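Local coordinates for protein hydroquinone dioxygenase large subunit (Pseudomonas sp., PDB 4ZXA) that probably catalyses, as the large subunit of a two-subunit iron-dependent dioxygenase, the oxygen-dependent ring cleavage of hydroquinone, at residues Phe32-Phe37 and Val98-Gly103; Thr49-Gly54 and Val114-Asn119; Arg57-Pro62 and Asn84-Ile89. All blocks are in the same frame, centred on the assembly; numbering follows the deposited sequence. Where two conformers were deposited one is given.

Contact 1. Residues Phe32-Phe37 and Val98-Gly103; sequences FQLGAF and VDLYAG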
loop_
_atom_site.group_PDB
_atom_site.type_symbol
_atom_site.label_atom_id
_atom_site.label_comp_id
_atom_site.label_asym_id
_atom_site.label_seq_id
_atom_site.Cartn_x
_atom_site.Cartn_y
_atom_site.Cartn_z
ATOM N N PHE E 32 16.531 -15.850 -3.249
ATOM C CA PHE E 32 16.188 -16.907 -4.196
ATOM C C PHE E 32 16.435 -16.471 -5.636
ATOM O O PHE E 32 16.350 -15.288 -5.977
ATOM C CB PHE E 32 14.732 -17.377 -4.013
ATOM C CG PHE E 32 14.486 -18.124 -2.727
ATOM C CD1 PHE E 32 14.229 -17.444 -1.543
ATOM C CD2 PHE E 32 14.521 -19.506 -2.695
ATOM C CE1 PHE E 32 14.006 -18.133 -0.353
ATOM C CE2 PHE E 32 14.294 -20.197 -1.514
ATOM C CZ PHE E 32 14.037 -19.513 -0.343
ATOM N N GLN E 33 16.750 -17.447 -6.474
ATOM C CA GLN E 33 16.959 -17.207 -7.886
ATOM C C GLN E 33 15.922 -17.993 -8.666
ATOM O O GLN E 33 15.674 -19.174 -8.392
ATOM C CB GLN E 33 18.362 -17.657 -8.306
ATOM C CG GLN E 33 18.741 -17.249 -9.729
ATOM C CD GLN E 33 19.165 -15.796 -9.805
ATOM O OE1 GLN E 33 19.692 -15.252 -8.836
ATOM N NE2 GLN E 33 18.924 -15.154 -10.944
ATOM N N LEU E 34 15.311 -17.334 -9.638
ATOM C CA LEU E 34 14.354 -17.990 -10.510
ATOM C C LEU E 34 14.639 -17.441 -11.881
ATOM O O LEU E 34 14.371 -16.273 -12.147
ATOM C CB LEU E 34 12.924 -17.669 -10.074
ATOM C CG LEU E 34 11.779 -18.320 -10.847
ATOM C CD1 LEU E 34 11.975 -19.828 -10.916
ATOM C CD2 LEU E 34 10.442 -17.986 -10.197
ATOM N N GLY E 35 15.217 -18.270 -12.746
ATOM C CA GLY E 35 15.713 -17.793 -14.020
ATOM C C GLY E 35 16.505 -16.539 -13.741
ATOM O O GLY E 35 17.404 -16.540 -12.911
ATOM N N ALA E 36 16.152 -15.448 -14.399
ATOM C CA ALA E 36 16.947 -14.236 -14.291
ATOM C C ALA E 36 16.503 -13.329 -13.154
ATOM O O ALA E 36 17.072 -12.246 -12.981
ATOM C CB ALA E 36 16.948 -13.472 -15.620
ATOM N N PHE E 37 15.494 -13.760 -12.393
ATOM C CA PHE E 37 14.982 -12.966 -11.274
ATOM C C PHE E 37 15.742 -13.284 -9.997
ATOM O O PHE E 37 16.072 -14.429 -9.732
ATOM C CB PHE E 37 13.484 -13.243 -11.015
ATOM C CG PHE E 37 12.561 -12.648 -12.030
ATOM C CD1 PHE E 37 12.240 -11.312 -11.990
ATOM C CD2 PHE E 37 11.997 -13.430 -13.017
ATOM C CE1 PHE E 37 11.382 -10.757 -12.925
ATOM C CE2 PHE E 37 11.147 -12.882 -13.949
ATOM C CZ PHE E 37 10.841 -11.540 -13.899
ATOM N N VAL E 98 4.001 -20.682 -16.529
ATOM C CA VAL E 98 3.610 -19.419 -15.915
ATOM C C VAL E 98 4.647 -18.342 -16.189
ATOM O O VAL E 98 5.828 -18.533 -15.896
ATOM C CB VAL E 98 3.467 -19.540 -14.383
ATOM C CG1 VAL E 98 3.227 -18.169 -13.771
ATOM C CG2 VAL E 98 2.353 -20.509 -14.008
ATOM N N ASP E 99 4.206 -17.211 -16.738
ATOM C CA ASP E 99 5.074 -16.051 -16.898
ATOM C C ASP E 99 5.265 -15.334 -15.565
ATOM O O ASP E 99 4.300 -15.043 -14.874
ATOM C CB ASP E 99 4.473 -15.062 -17.897
ATOM C CG ASP E 99 4.834 -15.384 -19.331
ATOM O OD1 ASP E 99 5.445 -16.446 -19.556
ATOM O OD2 ASP E 99 4.500 -14.588 -20.238
ATOM N N LEU E 100 6.516 -15.048 -15.204
ATOM C CA LEU E 100 6.794 -14.069 -14.152
ATOM C C LEU E 100 7.279 -12.807 -14.831
ATOM O O LEU E 100 8.220 -12.854 -15.622
ATOM C CB LEU E 100 7.853 -14.565 -13.173
ATOM C CG LEU E 100 8.208 -13.581 -12.061
ATOM C CD1 LEU E 100 6.969 -13.132 -11.289
ATOM C CD2 LEU E 100 9.191 -14.219 -11.108
ATOM N N TYR E 101 6.633 -11.684 -14.532
ATOM C CA TYR E 101 6.974 -10.417 -15.165
ATOM C C TYR E 101 7.170 -9.269 -14.183
ATOM O O TYR E 101 6.619 -9.268 -13.083
ATOM C CB TYR E 101 5.914 -10.024 -16.190
ATOM C CG TYR E 101 4.503 -9.932 -15.627
ATOM C CD1 TYR E 101 3.621 -11.000 -15.745
ATOM C CD2 TYR E 101 4.051 -8.776 -15.002
ATOM C CE1 TYR E 101 2.338 -10.927 -15.261
ATOM C CE2 TYR E 101 2.754 -8.691 -14.503
ATOM C CZ TYR E 101 1.910 -9.775 -14.636
ATOM O OH TYR E 101 0.632 -9.722 -14.148
ATOM N N ALA E 102 7.960 -8.286 -14.606
ATOM C CA ALA E 102 8.198 -7.070 -13.834
ATOM C C ALA E 102 8.033 -5.887 -14.757
ATOM O O ALA E 102 8.893 -5.638 -15.598
ATOM C CB ALA E 102 9.607 -7.068 -13.226
ATOM N N GLY E 103 6.932 -5.158 -14.597
ATOM C CA GLY E 103 6.686 -3.953 -15.366
ATOM C C GLY E 103 6.151 -4.225 -16.760
ATOM O O GLY E 103 5.818 -3.317 -17.509
#

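Contact 2. Residues Thr49-Gly54 and Val114-Asn119; sequences TWPAKG and VNYTEN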
loop_
_atom_site.group_PDB
_atom_site.type_symbol
_atom_site.label_atom_id
_atom_site.label_comp_id
_atom_site.label_asym_id
_atom_site.label_seq_id
_atom_site.Cartn_x
_atom_site.Cartn_y
_atom_site.Cartn_z
ATOM N N THR E 49 14.843 -8.296 -8.326
ATOM C CA THR E 49 15.711 -7.744 -9.358
ATOM C C THR E 49 15.565 -8.514 -10.664
ATOM O O THR E 49 15.132 -9.665 -10.667
ATOM C CB THR E 49 17.202 -7.716 -8.937
ATOM O OG1 THR E 49 17.689 -9.051 -8.760
ATOM C CG2 THR E 49 17.388 -6.930 -7.655
ATOM N N TRP E 50 15.922 -7.870 -11.770
ATOM C CA TRP E 50 15.790 -8.467 -13.090
ATOM C C TRP E 50 16.591 -7.648 -14.096
ATOM O O TRP E 50 16.765 -6.441 -13.923
ATOM C CB TRP E 50 14.317 -8.519 -13.517
ATOM C CG TRP E 50 13.724 -7.166 -13.783
ATOM C CD1 TRP E 50 13.762 -6.473 -14.960
ATOM C CD2 TRP E 50 13.012 -6.333 -12.853
ATOM N NE1 TRP E 50 13.110 -5.269 -14.826
ATOM C CE2 TRP E 50 12.642 -5.157 -13.543
ATOM C CE3 TRP E 50 12.643 -6.472 -11.506
ATOM C CZ2 TRP E 50 11.931 -4.121 -12.934
ATOM C CZ3 TRP E 50 11.930 -5.438 -10.898
ATOM C CH2 TRP E 50 11.581 -4.281 -11.612
ATOM N N PRO E 51 17.086 -8.306 -15.154
ATOM C CA PRO E 51 17.857 -7.635 -16.207
ATOM C C PRO E 51 16.968 -6.825 -17.146
ATOM O O PRO E 51 15.884 -7.295 -17.509
ATOM C CB PRO E 51 18.463 -8.806 -16.982
ATOM C CG PRO E 51 17.501 -9.933 -16.755
ATOM C CD PRO E 51 17.041 -9.766 -15.344
ATOM N N ALA E 52 17.423 -5.632 -17.526
ATOM C CA ALA E 52 16.736 -4.821 -18.528
ATOM C C ALA E 52 17.645 -3.726 -19.114
ATOM O O ALA E 52 18.095 -2.822 -18.405
ATOM C CB ALA E 52 15.450 -4.213 -17.942
ATOM N N LYS E 53 17.916 -3.816 -20.413
ATOM C CA LYS E 53 18.817 -2.876 -21.084
ATOM C C LYS E 53 20.197 -2.800 -20.417
ATOM O O LYS E 53 20.710 -1.714 -20.141
ATOM C CB LYS E 53 18.190 -1.477 -21.183
ATOM C CG LYS E 53 16.828 -1.464 -21.852
ATOM C CD LYS E 53 16.434 -0.074 -22.346
ATOM C CE LYS E 53 16.983 1.030 -21.446
ATOM N NZ LYS E 53 16.371 2.368 -21.741
ATOM N N GLY E 54 20.799 -3.956 -20.162
ATOM C CA GLY E 54 22.169 -3.984 -19.673
ATOM C C GLY E 54 22.350 -3.713 -18.189
ATOM O O GLY E 54 23.437 -3.909 -17.634
ATOM N N VAL E 114 12.143 -1.078 -19.611
ATOM C CA VAL E 114 12.838 -1.539 -18.410
ATOM C C VAL E 114 12.151 -2.754 -17.787
ATOM O O VAL E 114 12.491 -3.186 -16.683
ATOM C CB VAL E 114 12.932 -0.447 -17.336
ATOM C CG1 VAL E 114 13.627 0.785 -17.889
ATOM C CG2 VAL E 114 11.552 -0.099 -16.818
ATOM N N ASN E 115 11.171 -3.297 -18.494
ATOM C CA ASN E 115 10.456 -4.460 -18.018
ATOM C C ASN E 115 11.194 -5.750 -18.369
ATOM O O ASN E 115 12.045 -5.775 -19.248
ATOM C CB ASN E 115 9.074 -4.487 -18.656
ATOM C CG ASN E 115 9.137 -4.400 -20.172
ATOM O OD1 ASN E 115 9.604 -3.404 -20.734
ATOM N ND2 ASN E 115 8.659 -5.443 -20.842
ATOM N N TYR E 116 10.849 -6.829 -17.685
ATOM C CA TYR E 116 11.329 -8.149 -18.065
ATOM C C TYR E 116 10.276 -9.214 -17.751
ATOM O O TYR E 116 9.604 -9.148 -16.717
ATOM C CB TYR E 116 12.645 -8.459 -17.349
ATOM C CG TYR E 116 13.173 -9.858 -17.572
ATOM C CD1 TYR E 116 13.855 -10.198 -18.741
ATOM C CD2 TYR E 116 13.014 -10.833 -16.602
ATOM C CE1 TYR E 116 14.354 -11.490 -18.932
ATOM C CE2 TYR E 116 13.506 -12.118 -16.780
ATOM C CZ TYR E 116 14.170 -12.446 -17.945
ATOM O OH TYR E 116 14.640 -13.733 -18.095
ATOM N N THR E 117 10.140 -10.191 -18.643
ATOM C CA THR E 117 9.260 -11.339 -18.411
ATOM C C THR E 117 10.034 -12.621 -18.676
ATOM O O THR E 117 10.864 -12.651 -19.579
ATOM C CB THR E 117 8.061 -11.357 -19.381
ATOM O OG1 THR E 117 7.500 -10.046 -19.500
ATOM C CG2 THR E 117 6.999 -12.362 -18.903
ATOM N N GLU E 118 9.764 -13.672 -17.904
ATOM C CA GLU E 118 10.366 -14.979 -18.160
ATOM C C GLU E 118 9.372 -16.089 -17.878
ATOM O O GLU E 118 8.613 -16.011 -16.918
ATOM C CB GLU E 118 11.632 -15.202 -17.326
ATOM C CG GLU E 118 12.219 -16.603 -17.534
ATOM C CD GLU E 118 13.647 -16.748 -17.034
ATOM O OE1 GLU E 118 14.216 -15.748 -16.534
ATOM O OE2 GLU E 118 14.206 -17.864 -17.149
ATOM N N ASN E 119 9.386 -17.122 -18.715
ATOM C CA ASN E 119 8.416 -18.214 -18.627
ATOM C C ASN E 119 8.948 -19.388 -17.816
ATOM O O ASN E 119 10.145 -19.654 -17.823
ATOM C CB ASN E 119 8.025 -18.675 -20.024
ATOM C CG ASN E 119 6.842 -19.619 -20.017
ATOM O OD1 ASN E 119 7.004 -20.839 -20.078
ATOM N ND2 ASN E 119 5.641 -19.061 -19.945
#

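Contact 3. Residues Arg57-Pro62 and Asn84-Ile89; sequences RSHLIP and NFDHVI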
loop_
_atom_site.group_PDB
_atom_site.type_symbol
_atom_site.label_atom_id
_atom_site.label_comp_id
_atom_site.label_asym_id
_atom_site.label_seq_id
_atom_site.Cartn_x
_atom_site.Cartn_y
_atom_site.Cartn_z
ATOM N N ARG E 57 17.635 -4.212 -12.713
ATOM C CA ARG E 57 16.579 -3.344 -12.214
ATOM C C ARG E 57 16.042 -3.883 -10.880
ATOM O O ARG E 57 16.051 -5.088 -10.637
ATOM C CB ARG E 57 15.449 -3.223 -13.241
ATOM C CG ARG E 57 15.894 -3.143 -14.694
ATOM C CD ARG E 57 17.085 -2.205 -14.904
ATOM N NE ARG E 57 16.715 -0.809 -15.107
ATOM C CZ ARG E 57 17.085 -0.079 -16.161
ATOM N NH1 ARG E 57 17.830 -0.603 -17.124
ATOM N NH2 ARG E 57 16.713 1.189 -16.251
ATOM N N SER E 58 15.569 -2.995 -10.015
ATOM C CA SER E 58 15.042 -3.432 -8.727
ATOM C C SER E 58 13.680 -2.852 -8.410
ATOM O O SER E 58 13.262 -1.843 -8.981
ATOM C CB SER E 58 16.009 -3.081 -7.597
ATOM O OG SER E 58 17.303 -3.544 -7.905
ATOM N N HIS E 59 13.003 -3.493 -7.468
ATOM C CA HIS E 59 11.719 -3.012 -7.007
ATOM C C HIS E 59 11.392 -3.533 -5.601
ATOM O O HIS E 59 11.579 -4.712 -5.295
ATOM C CB HIS E 59 10.638 -3.385 -8.015
ATOM C CG HIS E 59 9.269 -2.954 -7.608
ATOM N ND1 HIS E 59 8.863 -1.640 -7.650
ATOM C CD2 HIS E 59 8.212 -3.662 -7.143
ATOM C CE1 HIS E 59 7.613 -1.554 -7.240
ATOM N NE2 HIS E 59 7.192 -2.766 -6.929
ATOM N N LEU E 60 10.923 -2.640 -4.742
ATOM C CA LEU E 60 10.601 -3.017 -3.379
ATOM C C LEU E 60 9.097 -3.168 -3.193
ATOM O O LEU E 60 8.306 -2.389 -3.727
ATOM C CB LEU E 60 11.132 -1.977 -2.387
ATOM C CG LEU E 60 12.547 -2.058 -1.805
ATOM C CD1 LEU E 60 13.384 -3.178 -2.419
ATOM C CD2 LEU E 60 13.235 -0.708 -1.941
ATOM N N ILE E 61 8.717 -4.186 -2.431
ATOM C CA ILE E 61 7.350 -4.351 -1.986
ATOM C C ILE E 61 7.369 -4.678 -0.493
ATOM O O ILE E 61 8.083 -5.585 -0.068
ATOM C CB ILE E 61 6.645 -5.476 -2.762
ATOM C CG1 ILE E 61 6.722 -5.207 -4.265
ATOM C CG2 ILE E 61 5.214 -5.626 -2.307
ATOM C CD1 ILE E 61 6.241 -6.370 -5.113
ATOM N N PRO E 62 6.598 -3.930 0.309
ATOM C CA PRO E 62 6.472 -4.193 1.755
ATOM C C PRO E 62 6.188 -5.679 1.999
ATOM O O PRO E 62 5.338 -6.249 1.315
ATOM C CB PRO E 62 5.250 -3.367 2.159
ATOM C CG PRO E 62 5.206 -2.252 1.136
ATOM C CD PRO E 62 5.688 -2.868 -0.153
ATOM N N ASN E 84 -1.579 -9.747 -10.101
ATOM C CA ASN E 84 -0.616 -8.692 -9.868
ATOM C C ASN E 84 -0.381 -8.451 -8.386
ATOM O O ASN E 84 -1.336 -8.213 -7.623
ATOM C CB ASN E 84 -1.051 -7.402 -10.541
ATOM C CG ASN E 84 -1.168 -7.543 -12.044
ATOM O OD1 ASN E 84 -2.260 -7.753 -12.575
ATOM N ND2 ASN E 84 -0.053 -7.414 -12.737
ATOM N N PHE E 85 0.893 -8.543 -7.991
ATOM C CA PHE E 85 1.310 -8.340 -6.614
ATOM C C PHE E 85 1.190 -6.866 -6.353
ATOM O O PHE E 85 0.859 -6.436 -5.263
ATOM C CB PHE E 85 2.766 -8.744 -6.441
ATOM C CG PHE E 85 2.977 -10.216 -6.301
ATOM C CD1 PHE E 85 2.219 -11.114 -7.030
ATOM C CD2 PHE E 85 3.957 -10.702 -5.444
ATOM C CE1 PHE E 85 2.425 -12.490 -6.909
ATOM C CE2 PHE E 85 4.172 -12.062 -5.303
ATOM C CZ PHE E 85 3.404 -12.970 -6.047
ATOM N N ASP E 86 1.499 -6.098 -7.386
ATOM C CA ASP E 86 1.386 -4.652 -7.363
ATOM C C ASP E 86 1.573 -4.202 -8.803
ATOM O O ASP E 86 1.586 -5.025 -9.708
ATOM C CB ASP E 86 2.382 -3.997 -6.384
ATOM C CG ASP E 86 3.830 -4.004 -6.887
ATOM O OD1 ASP E 86 4.102 -4.431 -8.039
ATOM O OD2 ASP E 86 4.710 -3.553 -6.122
ATOM N N HIS E 87 1.708 -2.903 -9.034
ATOM C CA HIS E 87 1.704 -2.400 -10.402
ATOM C C HIS E 87 2.985 -2.694 -11.185
ATOM O O HIS E 87 3.130 -2.267 -12.331
ATOM C CB HIS E 87 1.362 -0.909 -10.428
ATOM C CG HIS E 87 -0.041 -0.616 -10.003
ATOM N ND1 HIS E 87 -0.394 -0.410 -8.688
ATOM C CD2 HIS E 87 -1.184 -0.518 -10.723
ATOM C CE1 HIS E 87 -1.695 -0.189 -8.614
ATOM N NE2 HIS E 87 -2.197 -0.245 -9.835
ATOM N N VAL E 88 3.905 -3.428 -10.571
ATOM C CA VAL E 88 5.120 -3.835 -11.263
ATOM C C VAL E 88 5.221 -5.351 -11.420
ATOM O O VAL E 88 5.519 -5.839 -12.501
ATOM C CB VAL E 88 6.370 -3.301 -10.538
ATOM C CG1 VAL E 88 7.631 -3.793 -11.210
ATOM C CG2 VAL E 88 6.330 -1.786 -10.513
ATOM N N ILE E 89 4.949 -6.087 -10.347
ATOM C CA ILE E 89 5.232 -7.515 -10.286
ATOM C C ILE E 89 3.991 -8.391 -10.387
ATOM O O ILE E 89 2.992 -8.138 -9.729
ATOM C CB ILE E 89 5.956 -7.869 -8.970
ATOM C CG1 ILE E 89 7.303 -7.147 -8.894
ATOM C CG2 ILE E 89 6.145 -9.360 -8.865
ATOM C CD1 ILE E 89 8.292 -7.568 -9.983
#

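Contact 1. Residues Phe32-Phe37 and Val98-Gly103
Phe37 lays its ring across Leu100, and this pair carries most of a contact in which no hydrogen bond passes between the segments. The methyl CD2 of Leu100 sits over one face of the ring, 3.8 Å from its centroid and nearer the rim than the centre, a CH-pi contact whose closest approach is 3.5 Å, to Phe37 CD2. Two first torsions help arrange the meeting: Phe37 CG stands anti to its own carbonyl carbon (chi1 -74°), while Leu100 CG lies anti to its backbone N (chi1 179°). The two side chains cross obliquely. Farther round, Phe37 CE1 meets the methyl CB of Ala102 near the ring plane at 4.1 Å, and Phe37 CE2 comes to 3.4 Å from Leu100 O. Leu34 adds a looser touch, its CD2 meeting Leu100 CD2 at 4.1 Å.

Leu34 and Phe37 are also the two ends of a type II' beta turn, joined by backbone hydrogen bonds in both directions, which brings their side chains to the same partner. Gln33 ties in the turn through a nearly straight NE2 bond to Gly35 O. Tyr116 meets the Phe37 ring edge-to-face. The turn, a beta hairpin between strands 32-34 and 37-41, thus sets Leu34 and Phe37 against strand 97-102 of the eight-stranded sheet: apolar packing between two antiparallel sheets, consistent with the cupin character of the enzyme.

Contact 2. Residues Thr49-Gly54 and Val114-Asn119
Trp50 and Pro51 meet Val114 and Tyr116 where two antiparallel sheets pack face to face in a beta-sandwich arrangement, consistent with a cupin-type architecture, and the contact is of mixed kind: one hydrogen bond from a side chain to the backbone, set among apolar and CH-pi contacts. Strand 45-52 belongs to the N-terminal antiparallel sheet that ends in strand 55-62, and strand 116-121 forms the border of the eight-stranded one within this chain. No backbone-to-backbone hydrogen bond joins the two segments.

The indole of Trp50 reaches over with its N-H edge. NE1 gives its hydrogen to Val114 O at 2.9 Å along a nearly straight path (168°), and the oxygen lies in the plane of the ring. Trp50 CG occupies the crowded position between the backbone N and the carbonyl carbon (chi1 69°). The side chains of Trp50 and Tyr116 slide past each other in opposite directions. They come close there, Trp50 CD1 standing 3.3 Å from Tyr116 CB. Ala52 fills in beside the same acceptor, its CB 3.4 Å from Val114 O. An alanine in place of Trp50 would probably leave Val114 O without its indole donor and open a gap beside Tyr116 CB.

Pro51 covers one face of the Tyr116 ring. Tyr116 CG is anti to the backbone N (chi1 175°), and Pro51 CG stands over the ring centre, 4.1 Å from the centroid. The phenol end is anchored within its own strand: Tyr116 OH donates to Glu118 OE1 at 2.6 Å, reaching that oxygen from above the carboxylate plane, and the same OE1 also accepts from Ala36 N.

Contact 3. Residues Arg57-Pro62 and Asn84-Ile89
His59 and Asp86 reach toward each other tip to tip, and the other side chains of the contact are grouped about this pair. His59 NE2 donates to Asp86 OD2 at 2.7 Å in an almost straight bond (173°). The carboxylate oxygen lies in the plane of the imidazole and receives the hydrogen on its syn lone pair, although the ring and carboxylate planes are turned 74° against each other. The CB of His59 points toward the loop, and CG continues anti to the backbone N (chi1 179°).

Val88 covers one face of that ring. Its CG2 lies over the rim, 3.8 Å from the centroid, so the imidazole is held both at an edge, by a polar bond, and on a face, by a methyl group. Ile61 comes at the aspartate from the same strand as His59, also tip to tip, with CG1 3.2 Å from Asp86 OD2. Its CD1 meets Ile89 CG1 at 4.0 Å, extending the apolar part of the contact.

The other carboxylate oxygen is held by its own loop. Asp86 OD1 accepts from Val88 N at 2.7 Å and from Ile89 N at 3.0 Å, the first from above the carboxylate plane and the second nearly head-on. With both oxygens engaged the group has little freedom to rotate, and three N-H donors would probably favour its ionised form. Leu60, whose CB points away from the loop, packs on Arg286 of the second subunit, another copy of this protein. The bonds to OD1 form an Asx turn and Asx motif, here coupled to a His-carboxylate hydrogen bond that joins a strand of one sheet to the loop between two strands of the other.

Overall arrangement
All three contacts join the N-terminal antiparallel sheet that ends in strands 45-52 and 55-62, or its turns, to the eight-stranded sheet or a loop between its strands. Contact 1 is wholly buried and has no hydrogen bond across its segments; its side-chain contacts are apolar. Contacts 2 and 3 are only partly buried, and each adds a single hydrogen bond, from an indole to a backbone carbonyl in one and from an imidazole to a carboxylate in the other. Neighbouring strands link them: 97-102 with 116-121 between contacts 1 and 2, and 45-52 with 55-62 between contacts 2 and 3. The loop of contact 3 probably bonds back to contact 1 through Val88 O and Gly103 N.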